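Local coordinates for protein hydrolase, haloacid dehalogenase-like family (Pseudomonas syringae pv. tomato, PDB 3S6J) that probably hydrolyses phosphate esters of sugars with the help of a bound metal ion, as a member of the haloacid dehalogenase-like family, at residues T7-D12 / E166-G171; F11-T16 / W110-S115; Q23-W28 / R43-I48. All blocks are in the same frame, centred on the assembly; numbering follows the deposited sequence.

Interaction 1: residues T7-D12 / E166-G171. With CA (calcium ion), chain M.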
ATOM      1  N   THR E   7     -21.033 -19.236 -14.581  1.00 46.26           N
ATOM      2  CA  THR E   7     -19.821 -18.436 -14.583  1.00 44.39           C
ATOM      3  C   THR E   7     -18.572 -19.284 -14.339  1.00 43.50           C
ATOM      4  O   THR E   7     -18.588 -20.211 -13.517  1.00 45.01           O
ATOM      5  CB  THR E   7     -19.901 -17.323 -13.524  1.00 43.01           C
ATOM      6  OG1 THR E   7     -20.876 -16.356 -13.940  1.00 43.57           O
ATOM      7  CG2 THR E   7     -18.539 -16.638 -13.362  1.00 41.35           C
ATOM      8  N   SER E   8     -17.513 -18.976 -15.082  1.00 40.99           N
ATOM      9  CA  SER E   8     -16.186 -19.552 -14.854  1.00 42.97           C
ATOM     10  C   SER E   8     -15.261 -18.472 -14.282  1.00 40.40           C
ATOM     11  O   SER E   8     -15.426 -17.285 -14.588  1.00 40.21           O
ATOM     12  CB  SER E   8     -15.618 -20.130 -16.153  1.00 43.33           C
ATOM     13  OG  SER E   8     -16.415 -21.208 -16.611  1.00 41.00           O
ATOM     14  N   PHE E   9     -14.296 -18.877 -13.459  1.00 38.04           N
ATOM     15  CA  PHE E   9     -13.574 -17.929 -12.623  1.00 35.84           C
ATOM     16  C   PHE E   9     -12.074 -17.892 -12.875  1.00 38.59           C
ATOM     17  O   PHE E   9     -11.388 -18.919 -12.816  1.00 39.57           O
ATOM     18  CB  PHE E   9     -13.828 -18.230 -11.144  1.00 36.77           C
ATOM     19  CG  PHE E   9     -15.235 -17.942 -10.699  1.00 39.96           C
ATOM     20  CD1 PHE E   9     -16.280 -18.795 -11.045  1.00 40.16           C
ATOM     21  CD2 PHE E   9     -15.517 -16.825  -9.930  1.00 38.82           C
ATOM     22  CE1 PHE E   9     -17.588 -18.530 -10.628  1.00 42.10           C
ATOM     23  CE2 PHE E   9     -16.817 -16.553  -9.515  1.00 39.15           C
ATOM     24  CZ  PHE E   9     -17.855 -17.406  -9.868  1.00 40.91           C
ATOM     25  N   ILE E  10     -11.558 -16.695 -13.139  1.00 36.70           N
ATOM     26  CA  ILE E  10     -10.115 -16.506 -13.262  1.00 36.82           C
ATOM     27  C   ILE E  10      -9.597 -15.656 -12.102  1.00 36.00           C
ATOM     28  O   ILE E  10      -9.904 -14.468 -12.005  1.00 34.90           O
ATOM     29  CB  ILE E  10      -9.729 -15.856 -14.595  1.00 31.91           C
ATOM     30  CG1 ILE E  10     -10.323 -16.651 -15.761  1.00 32.84           C
ATOM     31  CG2 ILE E  10      -8.234 -15.805 -14.702  1.00 35.31           C
ATOM     32  CD1 ILE E  10     -10.191 -15.980 -17.123  1.00 32.54           C
ATOM     33  N   PHE E  11      -8.827 -16.283 -11.219  1.00 34.58           N
ATOM     34  CA  PHE E  11      -8.358 -15.621 -10.015  1.00 33.43           C
ATOM     35  C   PHE E  11      -6.911 -15.161 -10.175  1.00 34.64           C
ATOM     36  O   PHE E  11      -6.053 -15.920 -10.637  1.00 36.11           O
ATOM     37  CB  PHE E  11      -8.406 -16.580  -8.829  1.00 34.18           C
ATOM     38  CG  PHE E  11      -9.787 -16.857  -8.299  1.00 33.64           C
ATOM     39  CD1 PHE E  11     -10.360 -16.026  -7.354  1.00 32.96           C
ATOM     40  CD2 PHE E  11     -10.486 -17.976  -8.708  1.00 34.82           C
ATOM     41  CE1 PHE E  11     -11.616 -16.306  -6.841  1.00 34.97           C
ATOM     42  CE2 PHE E  11     -11.745 -18.256  -8.204  1.00 35.16           C
ATOM     43  CZ  PHE E  11     -12.315 -17.419  -7.279  1.00 34.27           C
ATOM     44  N   ASP E  12      -6.639 -13.920  -9.800  1.00 30.43           N
ATOM     45  CA  ASP E  12      -5.266 -13.524  -9.555  1.00 33.33           C
ATOM     46  C   ASP E  12      -4.824 -14.214  -8.248  1.00 33.24           C
ATOM     47  O   ASP E  12      -5.664 -14.762  -7.523  1.00 32.01           O
ATOM     48  CB  ASP E  12      -5.166 -12.009  -9.446  1.00 30.76           C
ATOM     49  CG  ASP E  12      -3.827 -11.563  -8.918  1.00 32.67           C
ATOM     50  OD1 ASP E  12      -2.825 -11.735  -9.631  1.00 31.93           O
ATOM     51  OD2 ASP E  12      -3.784 -11.048  -7.784  1.00 32.30           O
ATOM     52  N   GLU E 166     -17.539 -15.690 -20.894  1.00 50.06           N
ATOM     53  CA  GLU E 166     -18.297 -16.352 -19.833  1.00 50.08           C
ATOM     54  C   GLU E 166     -17.504 -16.334 -18.538  1.00 45.81           C
ATOM     55  O   GLU E 166     -17.822 -17.054 -17.586  1.00 45.17           O
ATOM     56  CB  GLU E 166     -18.625 -17.804 -20.203  1.00 52.51           C
ATOM     57  CG  GLU E 166     -19.911 -17.979 -21.003  1.00 54.71           C
ATOM     58  CD  GLU E 166     -20.248 -19.446 -21.255  1.00 58.61           C
ATOM     59  OE1 GLU E 166     -20.204 -20.257 -20.295  1.00 58.70           O
ATOM     60  OE2 GLU E 166     -20.554 -19.783 -22.421  1.00 58.15           O
ATOM     61  N   CYS E 167     -16.465 -15.510 -18.507  1.00 45.34           N
ATOM     62  CA  CYS E 167     -15.530 -15.518 -17.388  1.00 45.22           C
ATOM     63  C   CYS E 167     -15.622 -14.293 -16.479  1.00 42.16           C
ATOM     64  O   CYS E 167     -15.887 -13.171 -16.930  1.00 41.71           O
ATOM     65  CB  CYS E 167     -14.098 -15.677 -17.894  1.00 40.21           C
ATOM     66  SG  CYS E 167     -13.663 -17.356 -18.398  1.00 40.98           S
ATOM     67  N   LEU E 168     -15.385 -14.526 -15.196  1.00 35.72           N
ATOM     68  CA  LEU E 168     -15.241 -13.451 -14.236  1.00 34.22           C
ATOM     69  C   LEU E 168     -13.788 -13.381 -13.784  1.00 34.83           C
ATOM     70  O   LEU E 168     -13.249 -14.340 -13.222  1.00 33.76           O
ATOM     71  CB  LEU E 168     -16.125 -13.716 -13.029  1.00 36.02           C
ATOM     72  CG  LEU E 168     -16.604 -12.550 -12.168  1.00 36.75           C
ATOM     73  CD1 LEU E 168     -16.947 -13.101 -10.793  1.00 34.49           C
ATOM     74  CD2 LEU E 168     -15.563 -11.464 -12.054  1.00 35.98           C
ATOM     75  N   VAL E 169     -13.149 -12.250 -14.042  1.00 32.75           N
ATOM     76  CA  VAL E 169     -11.795 -12.044 -13.557  1.00 31.61           C
ATOM     77  C   VAL E 169     -11.833 -11.463 -12.157  1.00 32.89           C
ATOM     78  O   VAL E 169     -12.541 -10.476 -11.898  1.00 32.18           O
ATOM     79  CB  VAL E 169     -10.972 -11.138 -14.507  1.00 31.55           C
ATOM     80  CG1 VAL E 169      -9.640 -10.758 -13.876  1.00 31.70           C
ATOM     81  CG2 VAL E 169     -10.746 -11.849 -15.824  1.00 30.91           C
ATOM     82  N   ILE E 170     -11.089 -12.087 -11.245  1.00 30.98           N
ATOM     83  CA  ILE E 170     -10.987 -11.579  -9.885  1.00 30.38           C
ATOM     84  C   ILE E 170      -9.551 -11.198  -9.572  1.00 30.92           C
ATOM     85  O   ILE E 170      -8.650 -12.020  -9.697  1.00 32.52           O
ATOM     86  CB  ILE E 170     -11.523 -12.587  -8.853  1.00 32.62           C
ATOM     87  CG1 ILE E 170     -12.968 -12.961  -9.209  1.00 33.31           C
ATOM     88  CG2 ILE E 170     -11.423 -12.005  -7.450  1.00 27.83           C
ATOM     89  CD1 ILE E 170     -13.704 -13.661  -8.134  1.00 35.01           C
ATOM     90  N   GLY E 171      -9.337  -9.946  -9.180  1.00 29.31           N
ATOM     91  CA  GLY E 171      -7.988  -9.410  -9.048  1.00 31.71           C
ATOM     92  C   GLY E 171      -7.924  -8.296  -8.024  1.00 31.17           C
ATOM     93  O   GLY E 171      -8.965  -7.815  -7.551  1.00 30.77           O
TER
HETATM   94 CA    CA M   1      -2.007  -9.265  -7.628  1.00 34.38          CA
HETATM   95  O   HOH W   1     -20.125 -14.979 -16.313  1.00 48.49           O
HETATM   96  O   HOH W   2      -2.273  -8.430  -9.888  1.00 28.39           O
HETATM   97  O   HOH W   3       0.425  -9.646  -8.291  1.00 32.71           O
HETATM   98  O   HOH W   4      -0.971  -6.947  -6.802  1.00 30.50           O
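Ser8 to Asp12 and Glu166 to Ile170 are joined by five backbone hydrogen bonds in the ladder of a parallel pair, Ser8 N to Glu166 O being the longest at 3.2 Å and Asp12 N to Ile170 O the last. Ser8 O and Ile10 O each take a further CA-H contact, from Cys167 and Val169. The axes of the two short strand segments approach to 4.7 Å, with 23° between their directions. This is the middle of the Rossmann-like parallel sheet of the haloacid dehalogenase fold, where strand 8-11 delivers Asp12 to the calcium-binding end, probably the active site.

Apolar contacts lie on both faces. On one, Ile170 CD1 reaches Phe11 CE1 at 3.6 Å, the side chains pointing the same way, and also meets the edge of the Phe9 ring at CD2; Leu168 CD1 approaches Phe9 CE2 at 3.7 Å. Helix 96-105 packs against both rings. On the other, Ile10 CD1 touches Cys167 SG at 3.9 Å, where helix 151-160 packs, Phe153 and Ala156 on Ile10 and Ala157 on Cys167.

Asp12 CG stands anti to the backbone N (chi1 168°); OD2 binds calcium at 2.5 Å and accepts a hydrogen bond from Thr16; Asp172 is another ligand.

Interaction 2: residues F11-T16 / W110-S115. With CA (calcium ion), chain M.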
ATOM      1  N   PHE E  11      -8.827 -16.283 -11.219  1.00 34.58           N
ATOM      2  CA  PHE E  11      -8.358 -15.621 -10.015  1.00 33.43           C
ATOM      3  C   PHE E  11      -6.911 -15.161 -10.175  1.00 34.64           C
ATOM      4  O   PHE E  11      -6.053 -15.920 -10.637  1.00 36.11           O
ATOM      5  CB  PHE E  11      -8.406 -16.580  -8.829  1.00 34.18           C
ATOM      6  CG  PHE E  11      -9.787 -16.857  -8.299  1.00 33.64           C
ATOM      7  CD1 PHE E  11     -10.360 -16.026  -7.354  1.00 32.96           C
ATOM      8  CD2 PHE E  11     -10.486 -17.976  -8.708  1.00 34.82           C
ATOM      9  CE1 PHE E  11     -11.616 -16.306  -6.841  1.00 34.97           C
ATOM     10  CE2 PHE E  11     -11.745 -18.256  -8.204  1.00 35.16           C
ATOM     11  CZ  PHE E  11     -12.315 -17.419  -7.279  1.00 34.27           C
ATOM     12  N   ASP E  12      -6.639 -13.920  -9.800  1.00 30.43           N
ATOM     13  CA  ASP E  12      -5.266 -13.524  -9.555  1.00 33.33           C
ATOM     14  C   ASP E  12      -4.824 -14.214  -8.248  1.00 33.24           C
ATOM     15  O   ASP E  12      -5.664 -14.762  -7.523  1.00 32.01           O
ATOM     16  CB  ASP E  12      -5.166 -12.009  -9.446  1.00 30.76           C
ATOM     17  CG  ASP E  12      -3.827 -11.563  -8.918  1.00 32.67           C
ATOM     18  OD1 ASP E  12      -2.825 -11.735  -9.631  1.00 31.93           O
ATOM     19  OD2 ASP E  12      -3.784 -11.048  -7.784  1.00 32.30           O
ATOM     20  N   LEU E  13      -3.526 -14.207  -7.939  1.00 32.66           N
ATOM     21  CA  LEU E  13      -3.049 -14.945  -6.762  1.00 31.33           C
ATOM     22  C   LEU E  13      -2.534 -14.036  -5.647  1.00 31.53           C
ATOM     23  O   LEU E  13      -3.188 -13.844  -4.620  1.00 34.18           O
ATOM     24  CB  LEU E  13      -1.979 -15.956  -7.179  1.00 31.66           C
ATOM     25  CG  LEU E  13      -1.390 -16.898  -6.120  1.00 33.84           C
ATOM     26  CD1 LEU E  13      -2.479 -17.603  -5.288  1.00 32.42           C
ATOM     27  CD2 LEU E  13      -0.469 -17.921  -6.803  1.00 35.78           C
ATOM     28  N   ASP E  14      -1.352 -13.488  -5.868  1.00 32.79           N
ATOM     29  CA  ASP E  14      -0.694 -12.580  -4.946  1.00 33.64           C
ATOM     30  C   ASP E  14      -1.565 -11.328  -4.692  1.00 33.26           C
ATOM     31  O   ASP E  14      -1.738 -10.507  -5.578  1.00 31.08           O
ATOM     32  CB  ASP E  14       0.678 -12.262  -5.566  1.00 33.23           C
ATOM     33  CG  ASP E  14       1.332 -11.021  -5.003  1.00 34.25           C
ATOM     34  OD1 ASP E  14       1.724 -10.159  -5.819  1.00 37.14           O
ATOM     35  OD2 ASP E  14       1.497 -10.910  -3.771  1.00 35.94           O
ATOM     36  N   GLY E  15      -2.145 -11.212  -3.495  1.00 32.20           N
ATOM     37  CA  GLY E  15      -2.933 -10.045  -3.127  1.00 28.81           C
ATOM     38  C   GLY E  15      -4.420 -10.292  -3.244  1.00 31.31           C
ATOM     39  O   GLY E  15      -5.242  -9.480  -2.809  1.00 31.17           O
ATOM     40  N   THR E  16      -4.769 -11.436  -3.814  1.00 31.40           N
ATOM     41  CA  THR E  16      -6.150 -11.731  -4.151  1.00 29.45           C
ATOM     42  C   THR E  16      -6.599 -12.963  -3.367  1.00 32.25           C
ATOM     43  O   THR E  16      -7.649 -12.935  -2.709  1.00 30.63           O
ATOM     44  CB  THR E  16      -6.312 -11.945  -5.678  1.00 31.82           C
ATOM     45  OG1 THR E  16      -6.045 -10.712  -6.380  1.00 31.17           O
ATOM     46  CG2 THR E  16      -7.712 -12.461  -6.024  1.00 28.99           C
ATOM     47  N   TRP E 110     -12.660 -22.826 -12.211  1.00 43.79           N
ATOM     48  CA  TRP E 110     -11.768 -21.696 -11.959  1.00 41.03           C
ATOM     49  C   TRP E 110     -10.323 -22.006 -12.299  1.00 42.32           C
ATOM     50  O   TRP E 110      -9.874 -23.153 -12.240  1.00 42.21           O
ATOM     51  CB  TRP E 110     -11.855 -21.213 -10.510  1.00 40.25           C
ATOM     52  CG  TRP E 110     -11.544 -22.277  -9.491  1.00 42.46           C
ATOM     53  CD1 TRP E 110     -12.430 -23.137  -8.915  1.00 42.77           C
ATOM     54  CD2 TRP E 110     -10.258 -22.596  -8.938  1.00 40.01           C
ATOM     55  NE1 TRP E 110     -11.783 -23.964  -8.037  1.00 42.25           N
ATOM     56  CE2 TRP E 110     -10.449 -23.655  -8.030  1.00 42.63           C
ATOM     57  CE3 TRP E 110      -8.967 -22.087  -9.120  1.00 42.17           C
ATOM     58  CZ2 TRP E 110      -9.396 -24.216  -7.294  1.00 42.00           C
ATOM     59  CZ3 TRP E 110      -7.915 -22.643  -8.389  1.00 42.99           C
ATOM     60  CH2 TRP E 110      -8.142 -23.699  -7.487  1.00 43.70           C
ATOM     61  N   CYS E 111      -9.600 -20.954 -12.652  1.00 41.52           N
ATOM     62  CA  CYS E 111      -8.192 -21.055 -12.965  1.00 41.75           C
ATOM     63  C   CYS E 111      -7.455 -19.912 -12.286  1.00 40.70           C
ATOM     64  O   CYS E 111      -8.003 -18.824 -12.120  1.00 39.57           O
ATOM     65  CB  CYS E 111      -7.981 -20.980 -14.477  1.00 40.10           C
ATOM     66  SG  CYS E 111      -6.296 -21.336 -15.010  1.00 38.26           S
ATOM     67  N   ILE E 112      -6.211 -20.161 -11.885  1.00 41.04           N
ATOM     68  CA  ILE E 112      -5.402 -19.095 -11.318  1.00 39.35           C
ATOM     69  C   ILE E 112      -4.553 -18.524 -12.432  1.00 38.27           C
ATOM     70  O   ILE E 112      -4.100 -19.259 -13.300  1.00 39.44           O
ATOM     71  CB  ILE E 112      -4.572 -19.577 -10.118  1.00 40.50           C
ATOM     72  CG1 ILE E 112      -5.485 -19.675  -8.895  1.00 37.13           C
ATOM     73  CG2 ILE E 112      -3.385 -18.641  -9.861  1.00 35.91           C
ATOM     74  CD1 ILE E 112      -4.905 -20.479  -7.751  1.00 39.93           C
ATOM     75  N   ALA E 113      -4.395 -17.203 -12.435  1.00 38.30           N
ATOM     76  CA  ALA E 113      -3.630 -16.512 -13.476  1.00 35.31           C
ATOM     77  C   ALA E 113      -2.786 -15.406 -12.857  1.00 35.50           C
ATOM     78  O   ALA E 113      -3.324 -14.399 -12.378  1.00 31.13           O
ATOM     79  CB  ALA E 113      -4.558 -15.946 -14.545  1.00 34.27           C
ATOM     80  N   THR E 114      -1.464 -15.604 -12.877  1.00 36.65           N
ATOM     81  CA  THR E 114      -0.518 -14.724 -12.189  1.00 34.35           C
ATOM     82  C   THR E 114       0.609 -14.244 -13.116  1.00 36.63           C
ATOM     83  O   THR E 114       1.068 -14.992 -13.985  1.00 35.90           O
ATOM     84  CB  THR E 114       0.090 -15.433 -10.932  1.00 36.02           C
ATOM     85  OG1 THR E 114       1.072 -14.586 -10.324  1.00 37.48           O
ATOM     86  CG2 THR E 114       0.752 -16.762 -11.310  1.00 35.19           C
ATOM     87  N   SER E 115       1.045 -12.996 -12.938  1.00 38.07           N
ATOM     88  CA  SER E 115       2.213 -12.461 -13.669  1.00 37.24           C
ATOM     89  C   SER E 115       3.508 -12.986 -13.078  1.00 36.57           C
ATOM     90  O   SER E 115       4.571 -12.825 -13.665  1.00 38.78           O
ATOM     91  CB  SER E 115       2.247 -10.929 -13.653  1.00 35.99           C
ATOM     92  OG  SER E 115       1.153 -10.369 -14.353  1.00 35.59           O
TER
HETATM   93 CA    CA M   1      -2.007  -9.265  -7.628  1.00 34.38          CA
HETATM   94  O   HOH W   5      -0.080 -10.924 -11.077  1.00 27.80           O
HETATM   95  O   HOH W   2      -2.273  -8.430  -9.888  1.00 28.39           O
HETATM   96  O   HOH W   3       0.425  -9.646  -8.291  1.00 32.71           O
HETATM   97  O   HOH W   4      -0.971  -6.947  -6.802  1.00 30.50           O
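Phe11 bonds to strand 110-113 at both its backbone polar atoms, its N donating to Cys111 O (2.8 Å) and its O accepting from Ala113 N (2.8 Å), a parallel bridge paired with Ile112 that ends where the chain turns off into the loop 12-16. One step on, Asp12 CA sends a nearly straight C-H contact (174° at H) to Ala113 O.

Among the side chains, Trp110 CB sits at the edge of the Phe11 ring, in its plane, 3.8 Å from CE2, and NE1 of the Trp110 indole bonds to Asp104. Past the bridge, Leu13 CB rests on Ile112 CG2 at 4.0 Å.

The loop carries the DxDx(T/V) signature of haloacid dehalogenase-like enzymes, in which the first Asp is the usual nucleophile and the second the usual acid-base. Thr16 OG1 donates to the anti lone pair of Asp12 OD2 at 2.7 Å, while the calcium takes Asp12 OD2, the backbone O of Asp14 and, from outside, Asp172, with three waters making up the rest of the six ligands. Water bridges Asp12 OD1 to Ser115 N, and Lys147 reaches both Asp12 OD1 and Ala113 O. With metal and hydroxyl on OD2 and lysine and water on OD1, both carboxylate oxygens are gripped, which should fix its rotation.

Interaction 3: residues Q23-W28 / R43-I48; sequences QNVAAW and RIHRKI
Asn24, Val25 and Trp28 of helix 21-34 meet Ile44 and His45 of helix 41-47 and Ile48 just after it in a largely apolar contact of what is probably the helical cap, inserted after the first strand as in relatives. No hydrogen bond crosses; the segment axes pass 9.3 Å apart at 125°. Val25 enters with both methyls: CG2 reaches Ile48 CG1 at 3.8 Å, the side chains crossing at about a right angle, and also touches CA and CB of His45, while CG1 faces Ile44 CG2. Ile44 CG2, anti to its backbone N, lies 3.6 Å from Trp28 CB. Ile48 CD1 comes to Trp28 CD1 at 3.7 Å and to the amide carbon of Asn24.

The polar groups around this core are tied to other parts. Asn24 OD1 bonds to His79, whose ring stacks on that of Trp28, and Asn24 ND2 to Asp14 of the calcium site. His45 NE2 bonds to Gly193 O and ND1 to the hydroxyl of Tyr22 of the second subunit, so His45 itself takes part in the subunit interface. Asn24 and Ile48 slide past each other in opposite directions, leaving ND2 3.8 Å from Ile48 CG2.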
ATOM      1  N   GLN E  23       4.916  -8.458   0.784  1.00 29.31           N
ATOM      2  CA  GLN E  23       6.179  -9.181   0.698  1.00 31.45           C
ATOM      3  C   GLN E  23       6.818  -8.933  -0.676  1.00 31.19           C
ATOM      4  O   GLN E  23       8.031  -8.720  -0.781  1.00 28.01           O
ATOM      5  CB  GLN E  23       5.985 -10.680   0.979  1.00 31.82           C
ATOM      6  CG  GLN E  23       5.773 -11.029   2.455  1.00 31.11           C
ATOM      7  CD  GLN E  23       4.387 -10.653   2.977  1.00 32.90           C
ATOM      8  OE1 GLN E  23       3.407 -10.614   2.227  1.00 30.20           O
ATOM      9  NE2 GLN E  23       4.302 -10.385   4.270  1.00 37.08           N
ATOM     10  N   ASN E  24       5.988  -8.937  -1.721  1.00 29.37           N
ATOM     11  CA  ASN E  24       6.452  -8.672  -3.077  1.00 30.42           C
ATOM     12  C   ASN E  24       7.080  -7.275  -3.121  1.00 30.28           C
ATOM     13  O   ASN E  24       8.223  -7.120  -3.530  1.00 31.56           O
ATOM     14  CB  ASN E  24       5.305  -8.824  -4.086  1.00 30.75           C
ATOM     15  CG  ASN E  24       5.784  -9.158  -5.483  1.00 33.09           C
ATOM     16  OD1 ASN E  24       6.971  -9.088  -5.771  1.00 37.55           O
ATOM     17  ND2 ASN E  24       4.860  -9.532  -6.354  1.00 35.46           N
ATOM     18  N   VAL E  25       6.355  -6.269  -2.638  1.00 30.64           N
ATOM     19  CA  VAL E  25       6.901  -4.917  -2.540  1.00 30.02           C
ATOM     20  C   VAL E  25       8.281  -4.871  -1.858  1.00 28.78           C
ATOM     21  O   VAL E  25       9.226  -4.278  -2.385  1.00 29.13           O
ATOM     22  CB  VAL E  25       5.912  -3.937  -1.823  1.00 31.25           C
ATOM     23  CG1 VAL E  25       6.495  -2.539  -1.782  1.00 32.65           C
ATOM     24  CG2 VAL E  25       4.586  -3.893  -2.542  1.00 30.48           C
ATOM     25  N   ALA E  26       8.396  -5.494  -0.693  1.00 30.02           N
ATOM     26  CA  ALA E  26       9.643  -5.469   0.072  1.00 29.65           C
ATOM     27  C   ALA E  26      10.781  -6.128  -0.703  1.00 29.84           C
ATOM     28  O   ALA E  26      11.912  -5.619  -0.731  1.00 29.41           O
ATOM     29  CB  ALA E  26       9.440  -6.145   1.418  1.00 32.33           C
ATOM     30  N   ALA E  27      10.461  -7.235  -1.371  1.00 30.26           N
ATOM     31  CA  ALA E  27      11.414  -7.946  -2.222  1.00 30.15           C
ATOM     32  C   ALA E  27      11.910  -7.085  -3.388  1.00 32.81           C
ATOM     33  O   ALA E  27      13.106  -7.080  -3.694  1.00 30.79           O
ATOM     34  CB  ALA E  27      10.803  -9.250  -2.743  1.00 30.70           C
ATOM     35  N   TRP E  28      10.992  -6.392  -4.069  1.00 31.25           N
ATOM     36  CA  TRP E  28      11.417  -5.483  -5.125  1.00 30.66           C
ATOM     37  C   TRP E  28      12.269  -4.341  -4.574  1.00 29.93           C
ATOM     38  O   TRP E  28      13.272  -3.969  -5.186  1.00 28.25           O
ATOM     39  CB  TRP E  28      10.234  -4.949  -5.939  1.00 31.02           C
ATOM     40  CG  TRP E  28       9.790  -5.941  -6.958  1.00 34.36           C
ATOM     41  CD1 TRP E  28       8.607  -6.617  -6.984  1.00 31.54           C
ATOM     42  CD2 TRP E  28      10.559  -6.431  -8.069  1.00 33.46           C
ATOM     43  NE1 TRP E  28       8.579  -7.475  -8.045  1.00 31.57           N
ATOM     44  CE2 TRP E  28       9.764  -7.383  -8.735  1.00 33.78           C
ATOM     45  CE3 TRP E  28      11.834  -6.144  -8.571  1.00 31.83           C
ATOM     46  CZ2 TRP E  28      10.202  -8.062  -9.880  1.00 35.23           C
ATOM     47  CZ3 TRP E  28      12.271  -6.814  -9.719  1.00 35.07           C
ATOM     48  CH2 TRP E  28      11.458  -7.760 -10.359  1.00 35.77           C
ATOM     49  N   ARG E  43       5.522   3.705  -5.203  1.00 28.47           N
ATOM     50  CA  ARG E  43       5.706   3.550  -6.651  1.00 29.73           C
ATOM     51  C   ARG E  43       5.885   2.082  -7.036  1.00 30.33           C
ATOM     52  O   ARG E  43       5.410   1.649  -8.077  1.00 31.73           O
ATOM     53  CB  ARG E  43       6.905   4.391  -7.180  1.00 30.83           C
ATOM     54  CG  ARG E  43       6.998   5.816  -6.617  1.00 31.85           C
ATOM     55  CD  ARG E  43       7.869   6.769  -7.449  1.00 31.84           C
ATOM     56  NE  ARG E  43       7.081   7.239  -8.588  1.00 41.70           N
ATOM     57  CZ  ARG E  43       6.711   8.497  -8.807  1.00 34.54           C
ATOM     58  NH1 ARG E  43       7.085   9.469  -7.997  1.00 30.48           N
ATOM     59  NH2 ARG E  43       5.977   8.772  -9.871  1.00 40.54           N
ATOM     60  N   ILE E  44       6.584   1.313  -6.201  1.00 31.85           N
ATOM     61  CA  ILE E  44       6.720  -0.129  -6.441  1.00 31.32           C
ATOM     62  C   ILE E  44       5.375  -0.850  -6.251  1.00 30.80           C
ATOM     63  O   ILE E  44       5.013  -1.741  -7.026  1.00 30.77           O
ATOM     64  CB  ILE E  44       7.804  -0.771  -5.536  1.00 28.76           C
ATOM     65  CG1 ILE E  44       9.186  -0.164  -5.853  1.00 28.40           C
ATOM     66  CG2 ILE E  44       7.821  -2.291  -5.736  1.00 27.15           C
ATOM     67  CD1 ILE E  44      10.271  -0.385  -4.791  1.00 24.84           C
ATOM     68  N   HIS E  45       4.629  -0.430  -5.233  1.00 30.90           N
ATOM     69  CA  HIS E  45       3.331  -1.039  -4.895  1.00 30.07           C
ATOM     70  C   HIS E  45       2.350  -0.815  -6.042  1.00 30.00           C
ATOM     71  O   HIS E  45       1.527  -1.677  -6.345  1.00 31.49           O
ATOM     72  CB  HIS E  45       2.784  -0.442  -3.579  1.00 27.79           C
ATOM     73  CG  HIS E  45       1.590  -1.163  -3.015  1.00 29.88           C
ATOM     74  ND1 HIS E  45       1.053  -0.853  -1.792  1.00 29.68           N
ATOM     75  CD2 HIS E  45       0.852  -2.195  -3.510  1.00 26.01           C
ATOM     76  CE1 HIS E  45       0.032  -1.663  -1.542  1.00 30.52           C
ATOM     77  NE2 HIS E  45      -0.106  -2.479  -2.571  1.00 31.01           N
ATOM     78  N   ARG E  46       2.451   0.340  -6.691  1.00 33.06           N
ATOM     79  CA  ARG E  46       1.576   0.674  -7.821  1.00 33.44           C
ATOM     80  C   ARG E  46       1.683  -0.322  -8.979  1.00 33.56           C
ATOM     81  O   ARG E  46       0.723  -0.512  -9.728  1.00 35.77           O
ATOM     82  CB  ARG E  46       1.918   2.066  -8.369  1.00 36.26           C
ATOM     83  CG  ARG E  46       1.248   3.235  -7.672  1.00 36.64           C
ATOM     84  CD  ARG E  46       1.031   4.397  -8.671  1.00 40.71           C
ATOM     85  NE  ARG E  46       2.239   4.763  -9.430  1.00 41.96           N
ATOM     86  CZ  ARG E  46       2.429   5.953 -10.016  1.00 42.75           C
ATOM     87  NH1 ARG E  46       1.497   6.902  -9.936  1.00 41.14           N
ATOM     88  NH2 ARG E  46       3.551   6.203 -10.681  1.00 43.29           N
ATOM     89  N   LYS E  47       2.857  -0.926  -9.152  1.00 33.83           N
ATOM     90  CA  LYS E  47       3.113  -1.792 -10.304  1.00 33.38           C
ATOM     91  C   LYS E  47       2.939  -3.289 -10.002  1.00 33.29           C
ATOM     92  O   LYS E  47       2.992  -4.129 -10.904  1.00 34.14           O
ATOM     93  CB  LYS E  47       4.528  -1.565 -10.854  1.00 36.87           C
ATOM     94  CG  LYS E  47       4.930  -0.109 -11.076  1.00 39.15           C
ATOM     95  CD  LYS E  47       4.049   0.613 -12.099  1.00 39.09           C
ATOM     96  CE  LYS E  47       4.715   1.911 -12.579  1.00 44.59           C
ATOM     97  NZ  LYS E  47       3.760   2.826 -13.284  1.00 41.83           N
ATOM     98  N   ILE E  48       2.776  -3.638  -8.739  1.00 30.61           N
ATOM     99  CA  ILE E  48       2.622  -5.044  -8.378  1.00 31.18           C
ATOM    100  C   ILE E  48       1.409  -5.640  -9.102  1.00 32.80           C
ATOM    101  O   ILE E  48       0.279  -5.132  -8.998  1.00 31.15           O
ATOM    102  CB  ILE E  48       2.528  -5.231  -6.837  1.00 31.40           C
ATOM    103  CG1 ILE E  48       3.789  -4.675  -6.166  1.00 32.36           C
ATOM    104  CG2 ILE E  48       2.337  -6.702  -6.470  1.00 31.62           C
ATOM    105  CD1 ILE E  48       5.095  -5.379  -6.562  1.00 33.38           C
TER

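Overall arrangement
Interactions 1 and 2 are neighbours in one parallel sheet: strand 8-11 lies between 110-113 and 167-171, the two contacts share Phe11 and Asp12, and their centres are 9 Å apart. Interaction 3 lies in the probable helical cap, its centre about 16 Å from that of interaction 2 and 24 Å from that of interaction 1. Along the chain, both of its helices come after the loop 11-16 and before strands 110-113 and 167-171, which flank strand 8-11 in the sheet. Interactions 2 and 3 touch through Asp14 with Asn24 and Ile48, so the cap reaches the calcium site at the C-terminal ends of the strands, where substrate would be expected to bind.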